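Long-range contacts in tudor domain-containing protein 1 (Mus musculus, PDB 4B9W), which helps silence transposable elements in the male germline through the piRNA pathway, its extended Tudor domain 3 binding a dimethylarginine-containing peptide of the Piwi protein MILI: residues A[88-98]-A[106-114]; A[6-14]-A[118-129]. All blocks are in the same frame, centred on the assembly; numbering follows the deposited sequence.

Interaction 1. Residues A[88-98]-A[106-114]; sequences KEILPSGNVKV and VEEVTTDQL
Strands 96-100 and 106-109 pair antiparallel as a beta hairpin at one border of the five-stranded Tudor barrel sheet, an SH3-like fold. Val96 and Val109 form one hydrogen-bonded pair, with Val109 N 2.8 Å from Val96 O, and Val98 and Glu107 form the next; between them Lys97 and Glu108 make a non-hydrogen-bonded pair. On the Lys97 face, Glu108 runs out extended, CG opposite the backbone N (chi1 -179°), and its carboxylate lies against Leu91 CD1, 3.4 Å from Glu108 CD. Asn95 ND2 meets the anti lone pair of Glu108 OE2 at 3.1 Å, the oxygen lying close to the Asn95 amide plane and the carboxylate turned 70° from it. Asn95 OD1 accepts from a water that in turn accepts from Thr111 N, joining the residue after the Leu91-Gly94 turn to the 3-10 segment 111-112. On the opposite face, Leu114 forks over two valines: CD1 reaches Val96 CG2 at 3.9 Å, and CD2 reaches Val98 CG1 at 3.7 Å. Val98 packs onto Ala74 and Leu114 onto Cys72, both of strand 71-76, and Val96 onto Val87 of strand 81-90, where Glu89 salt-bridges a basic side chain of the bound peptide and Ile90 bonds to it through its backbone.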
loop_
_atom_site.group_PDB
_atom_site.type_symbol
_atom_site.label_atom_id
_atom_site.label_comp_id
_atom_site.label_asym_id
_atom_site.label_seq_id
_atom_site.Cartn_x
_atom_site.Cartn_y
_atom_site.Cartn_z
ATOM N N LYS A 88 10.049 -1.279 -3.015
ATOM C CA LYS A 88 8.935 -0.908 -2.166
ATOM C C LYS A 88 8.924 -1.753 -0.887
ATOM O O LYS A 88 8.746 -1.216 0.209
ATOM C CB LYS A 88 7.619 -1.036 -2.935
ATOM C CG LYS A 88 6.434 -0.429 -2.193
ATOM C CD LYS A 88 5.482 0.277 -3.138
ATOM C CE LYS A 88 4.959 1.589 -2.568
ATOM N NZ LYS A 88 3.582 1.424 -2.037
ATOM N N GLU A 89 9.151 -3.057 -1.025
ATOM C CA GLU A 89 9.177 -3.956 0.128
ATOM C C GLU A 89 10.253 -5.032 0.029
ATOM O O GLU A 89 10.571 -5.485 -1.064
ATOM C CB GLU A 89 7.823 -4.649 0.281
ATOM C CG GLU A 89 6.626 -3.730 0.101
ATOM C CD GLU A 89 5.344 -4.355 0.572
ATOM O OE1 GLU A 89 5.369 -5.507 1.030
ATOM O OE2 GLU A 89 4.312 -3.684 0.512
ATOM N N ILE A 90 10.794 -5.436 1.180
ATOM C CA ILE A 90 11.656 -6.625 1.279
ATOM C C ILE A 90 10.980 -7.648 2.186
ATOM O O ILE A 90 10.680 -7.381 3.374
ATOM C CB ILE A 90 13.068 -6.308 1.809
ATOM C CG1 ILE A 90 13.734 -5.248 0.927
ATOM C CG2 ILE A 90 13.948 -7.555 1.820
ATOM C CD1 ILE A 90 15.016 -4.694 1.499
ATOM N N LEU A 91 10.762 -8.828 1.617
ATOM C CA LEU A 91 9.948 -9.853 2.252
ATOM C C LEU A 91 10.854 -10.893 2.924
ATOM O O LEU A 91 12.002 -11.070 2.506
ATOM C CB LEU A 91 9.036 -10.527 1.222
ATOM C CG LEU A 91 8.091 -9.630 0.431
ATOM C CD1 LEU A 91 7.476 -10.396 -0.742
ATOM C CD2 LEU A 91 6.989 -9.112 1.338
ATOM N N PRO A 92 10.327 -11.579 3.960
ATOM C CA PRO A 92 11.050 -12.625 4.698
ATOM C C PRO A 92 11.667 -13.681 3.809
ATOM O O PRO A 92 12.805 -14.047 4.034
ATOM C CB PRO A 92 9.971 -13.225 5.581
ATOM C CG PRO A 92 9.072 -12.070 5.854
ATOM C CD PRO A 92 9.046 -11.251 4.618
ATOM N N SER A 93 10.945 -14.132 2.785
ATOM C CA SER A 93 11.487 -15.081 1.816
ATOM C C SER A 93 12.792 -14.656 1.204
ATOM O O SER A 93 13.527 -15.499 0.683
ATOM C CB SER A 93 10.481 -15.313 0.684
ATOM O OG SER A 93 10.126 -14.089 0.083
ATOM N N GLY A 94 13.069 -13.352 1.216
ATOM C CA GLY A 94 14.219 -12.794 0.476
ATOM C C GLY A 94 13.793 -12.118 -0.813
ATOM O O GLY A 94 14.582 -11.435 -1.458
ATOM N N ASN A 95 12.546 -12.305 -1.211
ATOM C CA ASN A 95 12.027 -11.590 -2.389
ATOM C C ASN A 95 11.769 -10.137 -2.087
ATOM O O ASN A 95 11.689 -9.740 -0.925
ATOM C CB ASN A 95 10.749 -12.248 -2.899
ATOM C CG ASN A 95 11.022 -13.573 -3.540
ATOM O OD1 ASN A 95 12.158 -14.029 -3.550
ATOM N ND2 ASN A 95 9.984 -14.204 -4.068
ATOM N N VAL A 96 11.639 -9.353 -3.146
ATOM C CA VAL A 96 11.544 -7.900 -3.053
ATOM C C VAL A 96 10.327 -7.459 -3.895
ATOM O O VAL A 96 10.158 -7.926 -5.034
ATOM C CB VAL A 96 12.851 -7.234 -3.590
ATOM C CG1 VAL A 96 12.761 -5.722 -3.540
ATOM C CG2 VAL A 96 14.089 -7.692 -2.813
ATOM N N LYS A 97 9.467 -6.597 -3.342
ATOM C CA LYS A 97 8.431 -5.952 -4.162
ATOM C C LYS A 97 8.930 -4.655 -4.713
ATOM O O LYS A 97 9.496 -3.829 -3.994
ATOM C CB LYS A 97 7.141 -5.693 -3.399
ATOM C CG LYS A 97 6.449 -6.975 -3.032
ATOM C CD LYS A 97 5.017 -6.751 -2.669
ATOM C CE LYS A 97 4.393 -8.079 -2.326
ATOM N NZ LYS A 97 3.089 -7.865 -1.660
ATOM N N VAL A 98 8.682 -4.469 -5.997
ATOM C CA VAL A 98 9.159 -3.310 -6.704
ATOM C C VAL A 98 7.997 -2.549 -7.324
ATOM O O VAL A 98 7.046 -3.165 -7.808
ATOM C CB VAL A 98 10.171 -3.707 -7.789
ATOM C CG1 VAL A 98 11.424 -4.239 -7.125
ATOM C CG2 VAL A 98 9.556 -4.725 -8.762
ATOM N N VAL A 106 3.009 -2.698 -9.067
ATOM C CA VAL A 106 3.940 -3.245 -8.090
ATOM C C VAL A 106 3.971 -4.753 -8.285
ATOM O O VAL A 106 2.921 -5.371 -8.325
ATOM C CB VAL A 106 3.489 -2.919 -6.642
ATOM C CG1 VAL A 106 4.280 -3.737 -5.609
ATOM C CG2 VAL A 106 3.615 -1.423 -6.373
ATOM N N GLU A 107 5.157 -5.343 -8.400
ATOM C CA GLU A 107 5.302 -6.803 -8.516
ATOM C C GLU A 107 6.333 -7.373 -7.505
ATOM O O GLU A 107 7.319 -6.727 -7.172
ATOM C CB GLU A 107 5.750 -7.197 -9.938
ATOM C CG GLU A 107 4.923 -6.639 -11.099
ATOM C CD GLU A 107 3.462 -7.060 -11.077
ATOM O OE1 GLU A 107 3.193 -8.204 -10.644
ATOM O OE2 GLU A 107 2.587 -6.250 -11.514
ATOM N N GLU A 108 6.112 -8.600 -7.057
ATOM C CA GLU A 108 7.098 -9.335 -6.269
ATOM C C GLU A 108 8.094 -10.048 -7.182
ATOM O O GLU A 108 7.690 -10.861 -8.025
ATOM C CB GLU A 108 6.409 -10.368 -5.404
ATOM C CG GLU A 108 7.389 -11.161 -4.545
ATOM C CD GLU A 108 6.695 -12.065 -3.557
ATOM O OE1 GLU A 108 5.530 -11.788 -3.232
ATOM O OE2 GLU A 108 7.321 -13.048 -3.098
ATOM N N VAL A 109 9.386 -9.739 -7.016
ATOM C CA VAL A 109 10.449 -10.366 -7.793
ATOM C C VAL A 109 11.505 -11.026 -6.893
ATOM O O VAL A 109 11.529 -10.829 -5.661
ATOM C CB VAL A 109 11.103 -9.369 -8.779
ATOM C CG1 VAL A 109 10.060 -8.807 -9.741
ATOM C CG2 VAL A 109 11.813 -8.226 -8.059
ATOM N N THR A 110 12.316 -11.879 -7.511
ATOM C CA THR A 110 13.463 -12.482 -6.868
ATOM C C THR A 110 14.704 -11.623 -7.132
ATOM O O THR A 110 14.682 -10.682 -7.968
ATOM C CB THR A 110 13.739 -13.889 -7.448
ATOM O OG1 THR A 110 14.061 -13.774 -8.841
ATOM C CG2 THR A 110 12.536 -14.819 -7.261
ATOM N N THR A 111 15.800 -11.982 -6.467
ATOM C CA THR A 111 17.060 -11.244 -6.588
ATOM C C THR A 111 17.712 -11.329 -7.971
ATOM O O THR A 111 18.424 -10.406 -8.372
ATOM C CB THR A 111 18.071 -11.677 -5.517
ATOM O OG1 THR A 111 18.092 -13.111 -5.411
ATOM C CG2 THR A 111 17.682 -11.087 -4.187
ATOM N N ASP A 112 17.464 -12.406 -8.708
ATOM C CA ASP A 112 17.923 -12.491 -10.090
ATOM C C ASP A 112 17.134 -11.591 -11.036
ATOM O O ASP A 112 17.512 -11.435 -12.186
ATOM C CB ASP A 112 17.819 -13.915 -10.618
ATOM C CG ASP A 112 18.800 -14.853 -9.965
ATOM O OD1 ASP A 112 19.753 -14.401 -9.300
ATOM O OD2 ASP A 112 18.600 -16.071 -10.114
ATOM N N GLN A 113 16.031 -11.027 -10.560
ATOM C CA GLN A 113 15.163 -10.210 -11.380
ATOM C C GLN A 113 15.371 -8.706 -11.081
ATOM O O GLN A 113 14.591 -7.855 -11.514
ATOM C CB GLN A 113 13.711 -10.651 -11.168
ATOM C CG GLN A 113 13.402 -12.031 -11.725
ATOM C CD GLN A 113 11.972 -12.515 -11.461
ATOM O OE1 GLN A 113 11.366 -12.222 -10.424
ATOM N NE2 GLN A 113 11.430 -13.275 -12.408
ATOM N N LEU A 114 16.446 -8.401 -10.352
ATOM C CA LEU A 114 16.839 -7.050 -10.012
ATOM C C LEU A 114 18.264 -6.801 -10.510
ATOM O O LEU A 114 19.107 -7.678 -10.436
ATOM C CB LEU A 114 16.816 -6.866 -8.500
ATOM C CG LEU A 114 15.455 -6.916 -7.816
ATOM C CD1 LEU A 114 15.667 -6.826 -6.311
ATOM C CD2 LEU A 114 14.579 -5.785 -8.335
HETATM O O HOH W 1 14.857 -13.896 -4.025
#

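Interaction 2. Residues A[6-14]-A[118-129]; sequences LEWTWVEFT and LPQFLLLPFQGM
Residues 9-11 run beside 125-127 through a single backbone bridge between Trp10 and Phe126: Phe126 N donates to Thr9 O at 2.8 Å, and a weak bond of 3.3 Å links Val11 N to Phe126 O. Phe126 forms an aromatic cluster with two tryptophans that meet it differently, fastening the N-terminal segment to the loop between strands 114-116 and 129-133. Its ring lies nearly parallel to Trp8, planes 14° apart but slid so far that overlap is slight, with Phe126 CE2 over one indole face, 3.3 Å from Trp8 CD2. Against Trp10 the ring stands at 89°, edge toward the indole face, while Phe126 CB rests on that face, 3.3 Å from Trp10 CE3. The Trp8 side chain reaches this place with CG lodged between its backbone N and carbonyl carbon (chi1 48°). Farther along, Met129 bends at both its outer torsions; SD lies 3.7 Å from Val11 CB and makes an oblique Met-aromatic contact with Trp10, and CE touches the edge of Phe13 at CE2, 3.8 Å away. Toward the N terminus, Leu6 CD2 packs on Pro119 CG at 3.5 Å, and Leu6 CB meets Leu122 CD1. Strand 81-90 backs the cluster through Leu86 on Trp8 and Arg84 on Phe126, Ala41 of helix 41-57 touches Gln127, and Phe36 of strand 31-36 meets Phe13 and Met129.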
loop_
_atom_site.group_PDB
_atom_site.type_symbol
_atom_site.label_atom_id
_atom_site.label_comp_id
_atom_site.label_asym_id
_atom_site.label_seq_id
_atom_site.Cartn_x
_atom_site.Cartn_y
_atom_site.Cartn_z
ATOM N N LEU A 6 22.396 8.450 -6.446
ATOM C CA LEU A 6 21.398 8.351 -7.543
ATOM C C LEU A 6 20.213 9.252 -7.214
ATOM O O LEU A 6 19.717 9.235 -6.087
ATOM C CB LEU A 6 20.928 6.905 -7.696
ATOM C CG LEU A 6 21.970 5.861 -8.110
ATOM C CD1 LEU A 6 21.435 4.468 -7.854
ATOM C CD2 LEU A 6 22.351 5.990 -9.575
ATOM N N GLU A 7 19.766 10.045 -8.183
ATOM C CA GLU A 7 18.602 10.912 -7.978
ATOM C C GLU A 7 17.714 10.956 -9.213
ATOM O O GLU A 7 18.138 10.626 -10.309
ATOM C CB GLU A 7 19.024 12.328 -7.534
ATOM C CG GLU A 7 19.942 13.072 -8.494
ATOM C CD GLU A 7 20.744 14.189 -7.823
ATOM O OE1 GLU A 7 20.146 15.104 -7.203
ATOM O OE2 GLU A 7 21.993 14.163 -7.937
ATOM N N TRP A 8 16.466 11.366 -9.021
ATOM C CA TRP A 8 15.482 11.295 -10.098
ATOM C C TRP A 8 14.333 12.222 -9.842
ATOM O O TRP A 8 14.188 12.739 -8.741
ATOM C CB TRP A 8 15.003 9.851 -10.210
ATOM C CG TRP A 8 14.640 9.273 -8.859
ATOM C CD1 TRP A 8 15.454 8.563 -7.977
ATOM C CD2 TRP A 8 13.360 9.393 -8.177
ATOM N NE1 TRP A 8 14.760 8.227 -6.842
ATOM C CE2 TRP A 8 13.502 8.695 -6.900
ATOM C CE3 TRP A 8 12.158 9.982 -8.487
ATOM C CZ2 TRP A 8 12.464 8.607 -5.991
ATOM C CZ3 TRP A 8 11.116 9.881 -7.574
ATOM C CH2 TRP A 8 11.258 9.207 -6.353
ATOM N N THR A 9 13.478 12.416 -10.843
ATOM C CA THR A 9 12.291 13.261 -10.688
ATOM C C THR A 9 11.048 12.590 -11.250
ATOM O O THR A 9 11.123 11.544 -11.893
ATOM C CB THR A 9 12.506 14.624 -11.395
ATOM O OG1 THR A 9 12.649 14.415 -12.803
ATOM C CG2 THR A 9 13.793 15.343 -10.850
ATOM N N TRP A 10 9.897 13.190 -10.962
ATOM C CA TRP A 10 8.654 12.848 -11.628
ATOM C C TRP A 10 8.362 13.837 -12.694
ATOM O O TRP A 10 9.009 14.869 -12.772
ATOM C CB TRP A 10 7.516 12.844 -10.637
ATOM C CG TRP A 10 7.695 11.765 -9.616
ATOM C CD1 TRP A 10 8.254 11.880 -8.352
ATOM C CD2 TRP A 10 7.353 10.338 -9.755
ATOM N NE1 TRP A 10 8.265 10.668 -7.718
ATOM C CE2 TRP A 10 7.743 9.705 -8.501
ATOM C CE3 TRP A 10 6.776 9.567 -10.742
ATOM C CZ2 TRP A 10 7.544 8.357 -8.271
ATOM C CZ3 TRP A 10 6.604 8.217 -10.507
ATOM C CH2 TRP A 10 6.970 7.625 -9.302
ATOM N N VAL A 11 7.367 13.531 -13.525
ATOM C CA VAL A 11 6.869 14.492 -14.487
ATOM C C VAL A 11 6.283 15.627 -13.662
ATOM O O VAL A 11 5.693 15.395 -12.604
ATOM C CB VAL A 11 5.785 13.902 -15.426
ATOM C CG1 VAL A 11 5.272 14.961 -16.394
ATOM C CG2 VAL A 11 6.346 12.719 -16.191
ATOM N N GLU A 12 6.477 16.851 -14.140
ATOM C CA GLU A 12 6.060 18.041 -13.411
ATOM C C GLU A 12 4.970 18.784 -14.168
ATOM O O GLU A 12 4.971 18.799 -15.409
ATOM C CB GLU A 12 7.273 18.949 -13.165
ATOM C CG GLU A 12 8.320 18.348 -12.225
ATOM C CD GLU A 12 7.796 18.158 -10.820
ATOM O OE1 GLU A 12 6.651 18.588 -10.572
ATOM O OE2 GLU A 12 8.513 17.602 -9.948
ATOM N N PHE A 13 4.060 19.396 -13.399
ATOM C CA PHE A 13 2.888 20.105 -13.927
ATOM C C PHE A 13 2.682 21.502 -13.353
ATOM O O PHE A 13 3.151 21.829 -12.259
ATOM C CB PHE A 13 1.599 19.308 -13.614
ATOM C CG PHE A 13 1.633 17.896 -14.099
ATOM C CD1 PHE A 13 1.285 17.592 -15.415
ATOM C CD2 PHE A 13 2.062 16.878 -13.269
ATOM C CE1 PHE A 13 1.348 16.294 -15.880
ATOM C CE2 PHE A 13 2.114 15.572 -13.731
ATOM C CZ PHE A 13 1.763 15.281 -15.031
ATOM N N THR A 14 1.903 22.304 -14.078
ATOM C CA THR A 14 1.349 23.526 -13.522
ATOM C C THR A 14 -0.162 23.362 -13.241
ATOM O O THR A 14 -0.874 22.608 -13.926
ATOM C CB THR A 14 1.600 24.727 -14.436
ATOM O OG1 THR A 14 0.931 24.510 -15.671
ATOM C CG2 THR A 14 3.121 24.938 -14.677
ATOM N N LEU A 118 21.833 2.701 -13.515
ATOM C CA LEU A 118 22.890 3.685 -13.649
ATOM C C LEU A 118 22.289 5.077 -13.848
ATOM O O LEU A 118 21.196 5.206 -14.395
ATOM C CB LEU A 118 23.815 3.305 -14.805
ATOM C CG LEU A 118 24.536 1.966 -14.640
ATOM C CD1 LEU A 118 25.424 1.726 -15.841
ATOM C CD2 LEU A 118 25.375 1.937 -13.367
ATOM N N PRO A 119 22.988 6.126 -13.371
ATOM C CA PRO A 119 22.490 7.502 -13.427
ATOM C C PRO A 119 22.003 7.992 -14.794
ATOM O O PRO A 119 21.137 8.871 -14.864
ATOM C CB PRO A 119 23.708 8.317 -12.993
ATOM C CG PRO A 119 24.440 7.417 -12.063
ATOM C CD PRO A 119 24.244 6.034 -12.599
ATOM N N GLN A 120 22.542 7.457 -15.878
ATOM C CA GLN A 120 22.145 7.957 -17.191
ATOM C C GLN A 120 20.769 7.468 -17.580
ATOM O O GLN A 120 20.151 8.028 -18.474
ATOM C CB GLN A 120 23.137 7.575 -18.278
ATOM C CG GLN A 120 23.433 6.093 -18.375
ATOM C CD GLN A 120 24.764 5.752 -17.741
ATOM O OE1 GLN A 120 25.053 6.147 -16.591
ATOM N NE2 GLN A 120 25.594 5.026 -18.488
ATOM N N PHE A 121 20.310 6.401 -16.929
ATOM C CA PHE A 121 18.954 5.909 -17.117
ATOM C C PHE A 121 17.928 6.598 -16.221
ATOM O O PHE A 121 16.758 6.247 -16.262
ATOM C CB PHE A 121 18.904 4.398 -16.860
ATOM C CG PHE A 121 19.761 3.593 -17.794
ATOM C CD1 PHE A 121 19.623 3.724 -19.173
ATOM C CD2 PHE A 121 20.686 2.687 -17.301
ATOM C CE1 PHE A 121 20.398 2.969 -20.036
ATOM C CE2 PHE A 121 21.482 1.940 -18.157
ATOM C CZ PHE A 121 21.328 2.070 -19.527
ATOM N N LEU A 122 18.360 7.566 -15.421
ATOM C CA LEU A 122 17.475 8.262 -14.487
ATOM C C LEU A 122 17.267 9.721 -14.891
ATOM O O LEU A 122 16.688 10.499 -14.142
ATOM C CB LEU A 122 18.035 8.202 -13.065
ATOM C CG LEU A 122 18.099 6.861 -12.329
ATOM C CD1 LEU A 122 18.836 7.067 -11.015
ATOM C CD2 LEU A 122 16.707 6.287 -12.074
ATOM N N LEU A 123 17.718 10.090 -16.082
ATOM C CA LEU A 123 17.515 11.463 -16.582
ATOM C C LEU A 123 16.052 11.743 -16.972
ATOM O O LEU A 123 15.514 12.802 -16.649
ATOM C CB LEU A 123 18.437 11.723 -17.775
ATOM C CG LEU A 123 19.921 11.616 -17.418
ATOM C CD1 LEU A 123 20.796 11.771 -18.661
ATOM C CD2 LEU A 123 20.262 12.664 -16.370
ATOM N N LEU A 124 15.424 10.807 -17.671
ATOM C CA LEU A 124 14.023 10.925 -18.032
ATOM C C LEU A 124 13.176 10.890 -16.746
ATOM O O LEU A 124 13.360 10.025 -15.899
ATOM C CB LEU A 124 13.633 9.783 -18.960
ATOM C CG LEU A 124 12.241 9.800 -19.568
ATOM C CD1 LEU A 124 12.121 10.866 -20.664
ATOM C CD2 LEU A 124 11.924 8.408 -20.091
ATOM N N PRO A 125 12.275 11.864 -16.568
ATOM C CA PRO A 125 11.433 11.815 -15.360
ATOM C C PRO A 125 10.627 10.532 -15.322
ATOM O O PRO A 125 10.266 10.004 -16.374
ATOM C CB PRO A 125 10.501 13.039 -15.514
ATOM C CG PRO A 125 11.228 13.948 -16.456
ATOM C CD PRO A 125 12.065 13.088 -17.357
ATOM N N PHE A 126 10.328 10.047 -14.118
ATOM C CA PHE A 126 9.435 8.908 -13.965
ATOM C C PHE A 126 8.045 9.230 -14.510
ATOM O O PHE A 126 7.481 10.292 -14.238
ATOM C CB PHE A 126 9.379 8.418 -12.505
ATOM C CG PHE A 126 10.693 7.867 -11.970
ATOM C CD1 PHE A 126 11.813 7.668 -12.787
ATOM C CD2 PHE A 126 10.805 7.522 -10.617
ATOM C CE1 PHE A 126 12.992 7.160 -12.263
ATOM C CE2 PHE A 126 11.995 7.011 -10.096
ATOM C CZ PHE A 126 13.086 6.840 -10.915
ATOM N N GLN A 127 7.502 8.293 -15.291
ATOM C CA GLN A 127 6.355 8.576 -16.185
ATOM C C GLN A 127 5.018 8.034 -15.703
ATOM O O GLN A 127 3.997 8.413 -16.240
ATOM C CB GLN A 127 6.613 8.006 -17.575
ATOM C CG GLN A 127 7.722 8.667 -18.356
ATOM C CD GLN A 127 7.446 10.117 -18.692
ATOM O OE1 GLN A 127 6.336 10.474 -19.076
ATOM N NE2 GLN A 127 8.472 10.968 -18.563
ATOM N N GLY A 128 5.018 7.131 -14.725
ATOM C CA GLY A 128 3.787 6.612 -14.157
ATOM C C GLY A 128 3.293 7.553 -13.073
ATOM O O GLY A 128 3.675 7.440 -11.892
ATOM N N MET A 129 2.450 8.491 -13.480
ATOM C CA MET A 129 2.001 9.543 -12.585
ATOM C C MET A 129 0.732 9.117 -11.883
ATOM O O MET A 129 -0.274 8.857 -12.562
ATOM C CB MET A 129 1.735 10.811 -13.408
ATOM C CG MET A 129 2.986 11.366 -14.077
ATOM S SD MET A 129 4.283 11.700 -12.853
ATOM C CE MET A 129 3.344 12.622 -11.616
HETATM O O HOH W 2 14.123 10.595 -13.129
#

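The chain starts with the extended segment 6-14, then builds strands 18-26 and 31-36, helix 41-57 and the Tudor barrel before 118-129 returns to it, so interaction 2 closes a loop of over a hundred residues. Interaction 1 falls wholly within that loop and closes a short one, with seven residues between its segments; the two nest without crossing. Their centres lie about 22 Å apart, and they adjoin only in sequence, where 106-114 leads through strand 114-116 to 118-129. Interaction 1 is local to the barrel, whereas interaction 2 ties the N-terminal lead-in to the linker between the barrel and strand 129-133 of the six-stranded sheet.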